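Local coordinates for CYCLIN domain-containing protein (PDB 6Z3U) that probably serves as the cyclin H-type regulatory subunit of the CDK-activating kinase complex, bound to a CDK7-like kinase and a MAT1-like RING protein, at residues A[88-93]-A[125-130]; A[96-101]-A[225-230]; A[114-119]-A[185-190]; A[218-223]-A[327-332]. One frame throughout, in Å; residues are numbered along the deposited sequence.

Contact 1. Residues A[88-93]-A[125-130]; sequences LLVTFY and NSIMTY
A single loop side chain, I127, makes the whole contact from its side, meeting V90 and L89 on neighbouring positions of helix 83-103. The two backbones come no nearer than the 7.8 Å between V90 CA and I127 CA, and the space is bridged by aliphatic branches alone. The closer partner is V90, whose CG2 methyl lies 3.7 Å from I127 CG1 and 3.8 Å from I127 CD1, so that it rests against the longer arm of the isoleucine. That arm is put there by its first torsion (chi1 -73°), which sets CG1 anti to the carbonyl carbon. The shorter branch serves L89: I127 CG2 stands 4.3 Å from L89 CD1, a looser touch. No hydrogen bond crosses between the segments. The loop is shaped from within instead, as M128 N donates to S126 OG over 2.9 Å, an ST turn, and T129 N bonds to S126 O at 3.1 Å. S126 OG also has a weak hydrogen bond to E86 OE2, one turn before V90 on helix 83-103. Y122 of helix 108-124 touches both V90 and I127, and L357 of helix 343-358 packs on I127 as well, which leaves the isoleucine buried. Such aliphatic packing of the connection between helices 108-124 and 132-146 against helix 83-103 belongs to the all-helical core of the cyclin fold.

Contact 2. Residues A[96-101]-A[225-230]; sequences ELLRAG and PLITDA
L226 reaches helix 83-103 through L98, a leucine whose two methyls are shared between two residues of the short helix 224-227. L226 CD1 meets L98 CD2 at 3.8 Å, while L226 CB stands 4.2 Å from the other methyl, L98 CD1. The 8.8 Å between L98 CA and L226 CA is bridged by the side chains. L226 also packs on A112 of helix 108-124, and the ring of F223, just before helix 224-227, adds to the surroundings of L98. Here the cyclin-like region and the cyclin C-terminal domain meet, the two parts of the tandem cyclin architecture; between these two segments the touch is aliphatic and no hydrogen bond crosses. I227 follows, and its CD1 closes on L98 CD1 at 3.7 Å. The bend at its second torsion (chi2 -58°) carries CD1 to the leucine. The same isoleucine also lies on T91, T94 and A95, running along helix 83-103, and its backbone O takes a weak hydrogen bond from K119 NZ of helix 108-124. At T228 the chain leaves helical geometry, and D229 beyond it turns its carboxylate to R32 of helix 25-48, where OD2 forms a salt bridge with NH1.

Contact 3. Residues A[114-119]-A[185-190]; sequences AATFFK and VKHPFR
T116 OG1, hydrogen-bonded to A112 O one turn back on helix 108-124, lies near the plane of the H187 imidazole and at its edge, 4.3 Å from H187 CE1. That ring is held at both nitrogens from outside: NE2 pairs with T113 OG1 and ND1 with Y231 OH, which should fix its rotation. Two residues before H187, V185 divides its methyls between two neighbours. Its CG1, anti to the backbone N (chi1 -169°), lies 3.8 Å from T116 CG2 and 4.1 Å from T116 OG1, the two side chains running antiparallel past one another. The other methyl, CG2, approaches the F117 ring obliquely and is nearest to F117 CE1. Cutting V185 back to an alanine here would probably open a gap beside the F117 ring and leave the T116 methyl without its mate. R190, farther along, forms salt bridges to E109, to D247 of the kinase chain and to E53 of the RING-type chain. The chemistry is thus split between an apolar side of methyls and the F117 ring, and a histidine bonded to T113 and to Y231, which is consistent with the chain before helix 189-200 being set on helix 108-124 by packing and one directed bond.

Contact 4. Residues A[218-223]-A[327-332]; sequences REILRF and DMLSKE
I220 opens the contact from helix 207-221, its CG2 branch meeting L329 CD2 of helix 313-330 at 4.4 Å, a light aliphatic touch between buried side chains. The isoleucine is backed by A243 and L246 of helix 236-247. R222 looks elsewhere: its NH2 makes a salt bridge of 3.2 Å, whose hydrogen bond is weak, to E219 OE2 three residues earlier, and its NE pairs with D108. F223 carries the larger share. Its ring extends to E332 because a chi1 of -172° sets CG opposite the backbone N, and the backbone carbonyl O of E332 lies in the ring plane at the edge, 3.6 Å from F223 CD2. The side chain of E332 crosses the ring at a slant, CG standing 4.2 Å from F223 CE2, and ring and carboxylate planes are turned 48° apart. The carbonyl O also accepts from S224 OG, whereas the carboxylate is taken up by R336 and by W340 NE1 at OE2. F223 N bonds to I220 O and E332 N to L329 O, both at 3.1 Å, which ties each of the two residues to the turn before it. A light touch between helices 207-221 and 313-330, completed by the F223 ring edge at the E332 carbonyl, lies within the all-helical cyclin C-terminal domain.

Helix 83-103 serves contact 1 and contact 2, whose centres lie 13 Å apart; T91 touches I227 between them. Contacts 2 and 3 are the closest pair, about 9 Å between centres, and K119 of contact 3 packs on L226 and T228. Contact 4 adjoins contact 2, 10 Å away, through P225 on I220 and I227 on E332, and adjoins contact 3, 14 Å away, through F189 and L221. Contacts 1 and 4, 21 Å apart, do not touch. The chain is probably regulatory, and the kinase chain reaches contacts 1 and 3, about 18 Å apart between centres, with its D79 packing near N125, T129 and Y130 of contact 1 and its D247 pairing with R190 of contact 3.

Contact 1. Residues A[88-93]-A[125-130]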
# COMPACT_ATOMS: atom_id res chain seq x y z
N LEU A 88 12.70 -19.81 18.22
CA LEU A 88 13.89 -19.14 18.75
C LEU A 88 14.77 -18.63 17.61
O LEU A 88 15.31 -17.52 17.69
CB LEU A 88 14.66 -20.09 19.66
CG LEU A 88 15.48 -19.46 20.79
CD1 LEU A 88 16.02 -20.53 21.73
CD2 LEU A 88 16.63 -18.62 20.25
N LEU A 89 14.94 -19.42 16.56
CA LEU A 89 15.76 -18.98 15.43
C LEU A 89 15.09 -17.83 14.69
O LEU A 89 15.76 -16.92 14.20
CB LEU A 89 16.03 -20.14 14.49
CG LEU A 89 17.00 -21.22 14.98
CD1 LEU A 89 17.25 -22.25 13.88
CD2 LEU A 89 18.32 -20.61 15.44
N VAL A 90 13.75 -17.85 14.59
CA VAL A 90 13.05 -16.74 13.96
C VAL A 90 13.31 -15.45 14.72
O VAL A 90 13.55 -14.40 14.11
CB VAL A 90 11.54 -17.05 13.87
CG1 VAL A 90 10.78 -15.81 13.41
CG2 VAL A 90 11.29 -18.21 12.94
N THR A 91 13.29 -15.51 16.05
CA THR A 91 13.56 -14.32 16.84
C THR A 91 15.00 -13.86 16.67
O THR A 91 15.27 -12.66 16.57
CB THR A 91 13.26 -14.60 18.32
OG1 THR A 91 11.94 -15.15 18.44
CG2 THR A 91 13.35 -13.33 19.14
N PHE A 92 15.94 -14.81 16.63
CA PHE A 92 17.34 -14.45 16.45
C PHE A 92 17.57 -13.77 15.10
O PHE A 92 18.25 -12.75 15.01
CB PHE A 92 18.22 -15.70 16.59
CG PHE A 92 19.65 -15.49 16.16
CD1 PHE A 92 20.55 -14.85 16.99
CD2 PHE A 92 20.09 -15.96 14.94
CE1 PHE A 92 21.86 -14.66 16.59
CE2 PHE A 92 21.40 -15.78 14.54
CZ PHE A 92 22.29 -15.13 15.37
N TYR A 93 17.00 -14.34 14.04
CA TYR A 93 17.20 -13.79 12.70
C TYR A 93 16.36 -12.55 12.44
O TYR A 93 16.70 -11.76 11.56
CB TYR A 93 16.90 -14.86 11.65
CG TYR A 93 18.01 -15.89 11.53
CD1 TYR A 93 19.26 -15.54 11.03
CD2 TYR A 93 17.81 -17.21 11.93
CE1 TYR A 93 20.28 -16.47 10.93
CE2 TYR A 93 18.83 -18.15 11.83
CZ TYR A 93 20.06 -17.77 11.33
OH TYR A 93 21.07 -18.69 11.22
N ASN A 125 5.19 -21.17 7.10
CA ASN A 125 6.25 -22.06 6.66
C ASN A 125 7.18 -22.34 7.83
O ASN A 125 7.32 -21.51 8.74
CB ASN A 125 7.04 -21.46 5.49
CG ASN A 125 6.19 -21.22 4.27
OD1 ASN A 125 5.42 -22.09 3.86
ND2 ASN A 125 6.31 -20.04 3.70
N SER A 126 7.79 -23.51 7.81
CA SER A 126 8.71 -23.92 8.87
C SER A 126 10.14 -23.56 8.51
O SER A 126 10.50 -23.49 7.33
CB SER A 126 8.60 -25.42 9.13
OG SER A 126 9.85 -25.93 9.56
N ILE A 127 10.96 -23.32 9.54
CA ILE A 127 12.37 -23.03 9.34
C ILE A 127 13.11 -24.21 8.73
O ILE A 127 14.15 -24.03 8.10
CB ILE A 127 13.01 -22.61 10.68
CG1 ILE A 127 12.55 -21.20 11.07
CG2 ILE A 127 14.52 -22.66 10.60
CD1 ILE A 127 13.26 -20.09 10.33
N MET A 128 12.60 -25.43 8.92
CA MET A 128 13.22 -26.62 8.35
C MET A 128 12.93 -26.78 6.86
O MET A 128 13.48 -27.69 6.24
CB MET A 128 12.74 -27.86 9.10
CG MET A 128 13.12 -27.88 10.56
SD MET A 128 12.56 -29.37 11.40
CE MET A 128 10.90 -28.90 11.89
N THR A 129 12.07 -25.93 6.28
CA THR A 129 11.71 -26.01 4.87
C THR A 129 12.50 -25.03 4.00
O THR A 129 13.02 -25.42 2.95
CB THR A 129 10.21 -25.76 4.70
OG1 THR A 129 9.49 -26.49 5.69
CG2 THR A 129 9.75 -26.21 3.32
N TYR A 130 12.59 -23.77 4.42
CA TYR A 130 13.29 -22.74 3.66
C TYR A 130 14.33 -22.05 4.53
O TYR A 130 14.10 -21.85 5.73
CB TYR A 130 12.30 -21.71 3.10
CG TYR A 130 11.24 -22.30 2.20
CD1 TYR A 130 11.56 -22.82 0.95
CD2 TYR A 130 9.91 -22.35 2.60
CE1 TYR A 130 10.59 -23.37 0.13
CE2 TYR A 130 8.93 -22.90 1.79
CZ TYR A 130 9.28 -23.40 0.55
OH TYR A 130 8.31 -23.94 -0.26

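Contact 2. Residues A[96-101]-A[225-230]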
# COMPACT_ATOMS: atom_id res chain seq x y z
N GLU A 96 18.73 -10.01 13.68
CA GLU A 96 19.79 -9.83 12.69
C GLU A 96 19.27 -9.06 11.48
O GLU A 96 19.99 -8.24 10.91
CB GLU A 96 20.35 -11.19 12.27
CG GLU A 96 21.57 -11.11 11.37
CD GLU A 96 22.22 -12.46 11.14
OE1 GLU A 96 21.67 -13.27 10.36
OE2 GLU A 96 23.29 -12.72 11.74
N LEU A 97 18.03 -9.33 11.08
CA LEU A 97 17.42 -8.58 9.99
C LEU A 97 17.38 -7.09 10.31
O LEU A 97 17.76 -6.26 9.48
CB LEU A 97 16.01 -9.12 9.73
CG LEU A 97 15.21 -8.49 8.59
CD1 LEU A 97 14.28 -9.52 7.97
CD2 LEU A 97 14.41 -7.29 9.07
N LEU A 98 16.94 -6.74 11.52
CA LEU A 98 16.90 -5.34 11.92
C LEU A 98 18.29 -4.73 11.94
O LEU A 98 18.51 -3.62 11.43
CB LEU A 98 16.24 -5.20 13.29
CG LEU A 98 14.75 -5.56 13.38
CD1 LEU A 98 14.26 -5.46 14.82
CD2 LEU A 98 13.93 -4.66 12.48
N ARG A 99 19.26 -5.44 12.52
CA ARG A 99 20.64 -4.96 12.50
C ARG A 99 21.10 -4.69 11.07
O ARG A 99 21.71 -3.66 10.78
CB ARG A 99 21.57 -5.96 13.18
CG ARG A 99 21.41 -6.04 14.70
CD ARG A 99 22.59 -6.75 15.36
NE ARG A 99 22.77 -8.12 14.88
CZ ARG A 99 22.20 -9.20 15.41
NH1 ARG A 99 21.39 -9.08 16.46
NH2 ARG A 99 22.43 -10.40 14.89
N ALA A 100 20.79 -5.62 10.15
CA ALA A 100 21.17 -5.43 8.76
C ALA A 100 20.51 -4.18 8.18
O ALA A 100 21.14 -3.43 7.42
CB ALA A 100 20.79 -6.66 7.94
N GLY A 101 19.25 -3.94 8.53
CA GLY A 101 18.58 -2.73 8.09
C GLY A 101 19.23 -1.48 8.64
O GLY A 101 19.37 -0.47 7.94
N PRO A 225 8.20 -4.42 19.55
CA PRO A 225 7.07 -5.12 18.92
C PRO A 225 7.42 -5.85 17.64
O PRO A 225 6.59 -6.61 17.13
CB PRO A 225 6.08 -3.98 18.65
CG PRO A 225 6.96 -2.81 18.36
CD PRO A 225 8.20 -2.98 19.22
N LEU A 226 8.63 -5.65 17.11
CA LEU A 226 9.08 -6.37 15.93
C LEU A 226 9.72 -7.70 16.27
O LEU A 226 9.69 -8.63 15.45
CB LEU A 226 10.09 -5.51 15.16
CG LEU A 226 9.61 -4.10 14.79
CD1 LEU A 226 10.71 -3.34 14.08
CD2 LEU A 226 8.35 -4.15 13.95
N ILE A 227 10.30 -7.82 17.47
CA ILE A 227 10.91 -9.07 17.90
C ILE A 227 9.93 -9.98 18.63
O ILE A 227 10.17 -11.19 18.73
CB ILE A 227 12.13 -8.79 18.79
CG1 ILE A 227 13.15 -7.92 18.05
CG2 ILE A 227 12.79 -10.08 19.25
CD1 ILE A 227 13.66 -8.53 16.75
N THR A 228 8.83 -9.43 19.13
CA THR A 228 7.79 -10.18 19.82
C THR A 228 6.57 -10.30 18.92
O THR A 228 6.53 -9.77 17.80
CB THR A 228 7.45 -9.52 21.15
OG1 THR A 228 6.73 -10.44 21.98
CG2 THR A 228 6.60 -8.27 20.93
N ASP A 229 5.54 -10.99 19.42
CA ASP A 229 4.30 -11.20 18.67
C ASP A 229 3.30 -10.06 18.85
O ASP A 229 2.08 -10.30 18.79
CB ASP A 229 3.66 -12.53 19.08
CG ASP A 229 4.54 -13.72 18.75
OD1 ASP A 229 5.42 -13.58 17.87
OD2 ASP A 229 4.34 -14.79 19.35
N ALA A 230 3.77 -8.83 19.05
CA ALA A 230 2.86 -7.72 19.32
C ALA A 230 1.90 -7.49 18.17
O ALA A 230 0.69 -7.30 18.38
CB ALA A 230 3.66 -6.45 19.61

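Contact 3. Residues A[114-119]-A[185-190]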
# COMPACT_ATOMS: atom_id res chain seq x y z
N ALA A 114 9.80 -5.28 6.51
CA ALA A 114 10.63 -6.44 6.21
C ALA A 114 10.60 -7.44 7.36
O ALA A 114 10.46 -8.65 7.13
CB ALA A 114 12.07 -5.99 5.93
N ALA A 115 10.73 -6.96 8.59
CA ALA A 115 10.67 -7.86 9.74
C ALA A 115 9.33 -8.56 9.82
O ALA A 115 9.27 -9.77 10.09
CB ALA A 115 10.94 -7.07 11.03
N THR A 116 8.23 -7.83 9.59
CA THR A 116 6.91 -8.44 9.67
C THR A 116 6.72 -9.49 8.59
O THR A 116 6.17 -10.57 8.85
CB THR A 116 5.83 -7.36 9.56
OG1 THR A 116 5.98 -6.42 10.63
CG2 THR A 116 4.44 -7.98 9.63
N PHE A 117 7.16 -9.21 7.36
CA PHE A 117 7.14 -10.22 6.31
C PHE A 117 7.92 -11.46 6.74
O PHE A 117 7.50 -12.60 6.47
CB PHE A 117 7.72 -9.67 5.01
CG PHE A 117 6.83 -8.68 4.30
CD1 PHE A 117 5.53 -8.47 4.71
CD2 PHE A 117 7.31 -7.97 3.21
CE1 PHE A 117 4.72 -7.56 4.05
CE2 PHE A 117 6.51 -7.07 2.55
CZ PHE A 117 5.21 -6.86 2.97
N PHE A 118 9.06 -11.27 7.41
CA PHE A 118 9.85 -12.41 7.87
C PHE A 118 9.07 -13.23 8.89
O PHE A 118 9.00 -14.46 8.78
CB PHE A 118 11.17 -11.91 8.44
CG PHE A 118 12.13 -13.01 8.82
CD1 PHE A 118 12.96 -13.57 7.87
CD2 PHE A 118 12.20 -13.47 10.12
CE1 PHE A 118 13.84 -14.58 8.21
CE2 PHE A 118 13.08 -14.47 10.47
CZ PHE A 118 13.90 -15.03 9.51
N LYS A 119 8.47 -12.57 9.88
CA LYS A 119 7.70 -13.29 10.88
C LYS A 119 6.48 -13.97 10.27
O LYS A 119 6.14 -15.10 10.63
CB LYS A 119 7.26 -12.34 12.00
CG LYS A 119 8.39 -11.77 12.83
CD LYS A 119 7.85 -10.84 13.92
CE LYS A 119 7.69 -11.56 15.25
NZ LYS A 119 8.95 -12.23 15.71
N VAL A 185 1.11 -3.40 5.41
CA VAL A 185 1.40 -3.60 6.82
C VAL A 185 1.31 -2.26 7.53
O VAL A 185 1.80 -1.24 7.03
CB VAL A 185 2.79 -4.23 7.04
CG1 VAL A 185 2.96 -4.67 8.48
CG2 VAL A 185 3.01 -5.39 6.08
N LYS A 186 0.70 -2.26 8.71
CA LYS A 186 0.40 -1.05 9.45
C LYS A 186 1.33 -0.95 10.64
O LYS A 186 1.42 -1.88 11.45
CB LYS A 186 -1.06 -1.04 9.90
CG LYS A 186 -2.05 -1.14 8.75
CD LYS A 186 -3.48 -1.28 9.23
CE LYS A 186 -4.46 -1.15 8.08
NZ LYS A 186 -4.31 0.14 7.34
N HIS A 187 2.04 0.17 10.75
CA HIS A 187 3.03 0.37 11.79
C HIS A 187 2.60 1.48 12.74
O HIS A 187 1.81 2.36 12.38
CB HIS A 187 4.39 0.72 11.17
CG HIS A 187 4.89 -0.31 10.21
ND1 HIS A 187 5.13 -1.62 10.57
CD2 HIS A 187 5.19 -0.22 8.89
CE1 HIS A 187 5.55 -2.29 9.52
NE2 HIS A 187 5.60 -1.47 8.49
N PRO A 188 3.13 1.49 13.97
CA PRO A 188 2.73 2.52 14.95
C PRO A 188 3.65 3.73 15.02
O PRO A 188 3.44 4.57 15.91
CB PRO A 188 2.78 1.73 16.27
CG PRO A 188 3.58 0.45 15.98
CD PRO A 188 4.07 0.54 14.56
N PHE A 189 4.64 3.85 14.14
CA PHE A 189 5.55 4.99 14.21
C PHE A 189 4.81 6.30 13.98
O PHE A 189 4.90 7.22 14.79
CB PHE A 189 6.68 4.82 13.19
CG PHE A 189 7.41 3.51 13.31
CD1 PHE A 189 8.31 3.30 14.34
CD2 PHE A 189 7.21 2.50 12.39
CE1 PHE A 189 8.99 2.11 14.46
CE2 PHE A 189 7.89 1.30 12.50
CZ PHE A 189 8.78 1.10 13.54
N ARG A 190 4.06 6.39 12.88
CA ARG A 190 3.31 7.61 12.61
C ARG A 190 2.20 7.81 13.64
O ARG A 190 1.87 8.96 13.97
CB ARG A 190 2.71 7.57 11.21
CG ARG A 190 2.28 8.92 10.68
CD ARG A 190 1.76 8.82 9.26
NE ARG A 190 2.81 8.44 8.32
CZ ARG A 190 3.07 7.19 7.93
NH1 ARG A 190 2.35 6.17 8.39
NH2 ARG A 190 4.05 6.96 7.07

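Contact 4. Residues A[218-223]-A[327-332]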
# COMPACT_ATOMS: atom_id res chain seq x y z
N ARG A 218 9.80 5.82 20.70
CA ARG A 218 10.19 5.49 19.33
C ARG A 218 11.21 4.36 19.30
O ARG A 218 11.10 3.44 18.48
CB ARG A 218 10.74 6.73 18.63
CG ARG A 218 10.91 6.55 17.13
CD ARG A 218 11.08 7.87 16.40
NE ARG A 218 12.19 8.65 16.94
CZ ARG A 218 12.12 9.93 17.32
NH1 ARG A 218 10.99 10.61 17.21
NH2 ARG A 218 13.21 10.52 17.79
N GLU A 219 12.22 4.41 20.18
CA GLU A 219 13.19 3.32 20.25
C GLU A 219 12.53 2.01 20.65
O GLU A 219 12.91 0.94 20.16
CB GLU A 219 14.31 3.67 21.23
CG GLU A 219 15.38 4.60 20.67
CD GLU A 219 16.06 4.05 19.42
OE1 GLU A 219 15.92 2.83 19.15
OE2 GLU A 219 16.72 4.83 18.70
N ILE A 220 11.55 2.07 21.55
CA ILE A 220 10.80 0.87 21.92
C ILE A 220 10.07 0.30 20.71
O ILE A 220 10.15 -0.89 20.41
CB ILE A 220 9.83 1.17 23.07
CG1 ILE A 220 10.62 1.64 24.31
CG2 ILE A 220 8.99 -0.06 23.39
CD1 ILE A 220 9.75 1.97 25.51
N LEU A 221 9.36 1.17 19.98
CA LEU A 221 8.62 0.71 18.81
C LEU A 221 9.55 0.14 17.76
O LEU A 221 9.17 -0.77 17.01
CB LEU A 221 7.79 1.86 18.23
CG LEU A 221 6.60 2.34 19.06
CD1 LEU A 221 5.90 3.49 18.35
CD2 LEU A 221 5.61 1.21 19.32
N ARG A 222 10.78 0.66 17.68
CA ARG A 222 11.74 0.22 16.68
C ARG A 222 12.28 -1.18 16.93
O ARG A 222 12.95 -1.73 16.05
CB ARG A 222 12.92 1.20 16.64
CG ARG A 222 12.64 2.47 15.83
CD ARG A 222 13.49 3.64 16.31
NE ARG A 222 13.43 4.76 15.39
CZ ARG A 222 14.42 5.62 15.18
NH1 ARG A 222 14.27 6.61 14.31
NH2 ARG A 222 15.57 5.50 15.84
N PHE A 223 12.02 -1.78 18.10
CA PHE A 223 12.60 -3.08 18.40
C PHE A 223 11.60 -4.00 19.10
O PHE A 223 11.39 -5.14 18.66
CB PHE A 223 13.84 -2.91 19.28
CG PHE A 223 14.62 -4.17 19.49
CD1 PHE A 223 15.59 -4.55 18.57
CD2 PHE A 223 14.38 -4.99 20.58
CE1 PHE A 223 16.31 -5.71 18.74
CE2 PHE A 223 15.11 -6.16 20.75
CZ PHE A 223 16.07 -6.52 19.83
N ASP A 327 2.98 -5.59 28.90
CA ASP A 327 3.76 -6.67 29.49
C ASP A 327 4.48 -7.49 28.42
O ASP A 327 5.61 -7.93 28.62
CB ASP A 327 2.86 -7.57 30.33
CG ASP A 327 2.31 -6.85 31.56
OD1 ASP A 327 3.03 -6.01 32.13
OD2 ASP A 327 1.15 -7.12 31.94
N MET A 328 3.82 -7.71 27.27
CA MET A 328 4.47 -8.44 26.19
C MET A 328 5.70 -7.71 25.68
O MET A 328 6.73 -8.33 25.40
CB MET A 328 3.47 -8.68 25.05
CG MET A 328 4.05 -9.47 23.89
SD MET A 328 2.81 -10.07 22.73
CE MET A 328 3.17 -11.82 22.74
N LEU A 329 5.61 -6.38 25.54
CA LEU A 329 6.73 -5.61 25.03
C LEU A 329 7.89 -5.58 26.01
O LEU A 329 9.06 -5.61 25.61
CB LEU A 329 6.28 -4.18 24.70
CG LEU A 329 5.85 -3.90 23.26
CD1 LEU A 329 4.79 -4.88 22.80
CD2 LEU A 329 5.36 -2.47 23.13
N SER A 330 7.59 -5.52 27.31
CA SER A 330 8.64 -5.36 28.31
C SER A 330 9.66 -6.50 28.28
O SER A 330 10.80 -6.30 28.71
CB SER A 330 8.02 -5.27 29.70
OG SER A 330 7.47 -6.52 30.09
N LYS A 331 9.28 -7.68 27.78
CA LYS A 331 10.18 -8.83 27.78
C LYS A 331 11.28 -8.73 26.73
O LYS A 331 12.20 -9.55 26.76
CB LYS A 331 9.37 -10.11 27.56
CG LYS A 331 8.49 -10.49 28.74
CD LYS A 331 7.57 -11.65 28.41
CE LYS A 331 6.55 -11.26 27.36
NZ LYS A 331 5.48 -12.28 27.17
N GLU A 332 11.21 -7.77 25.81
CA GLU A 332 12.22 -7.61 24.77
C GLU A 332 12.42 -6.12 24.48
O GLU A 332 12.16 -5.61 23.39
CB GLU A 332 11.83 -8.38 23.51
CG GLU A 332 12.99 -9.08 22.82
CD GLU A 332 13.63 -10.16 23.68
OE1 GLU A 332 12.90 -11.00 24.23
OE2 GLU A 332 14.88 -10.16 23.79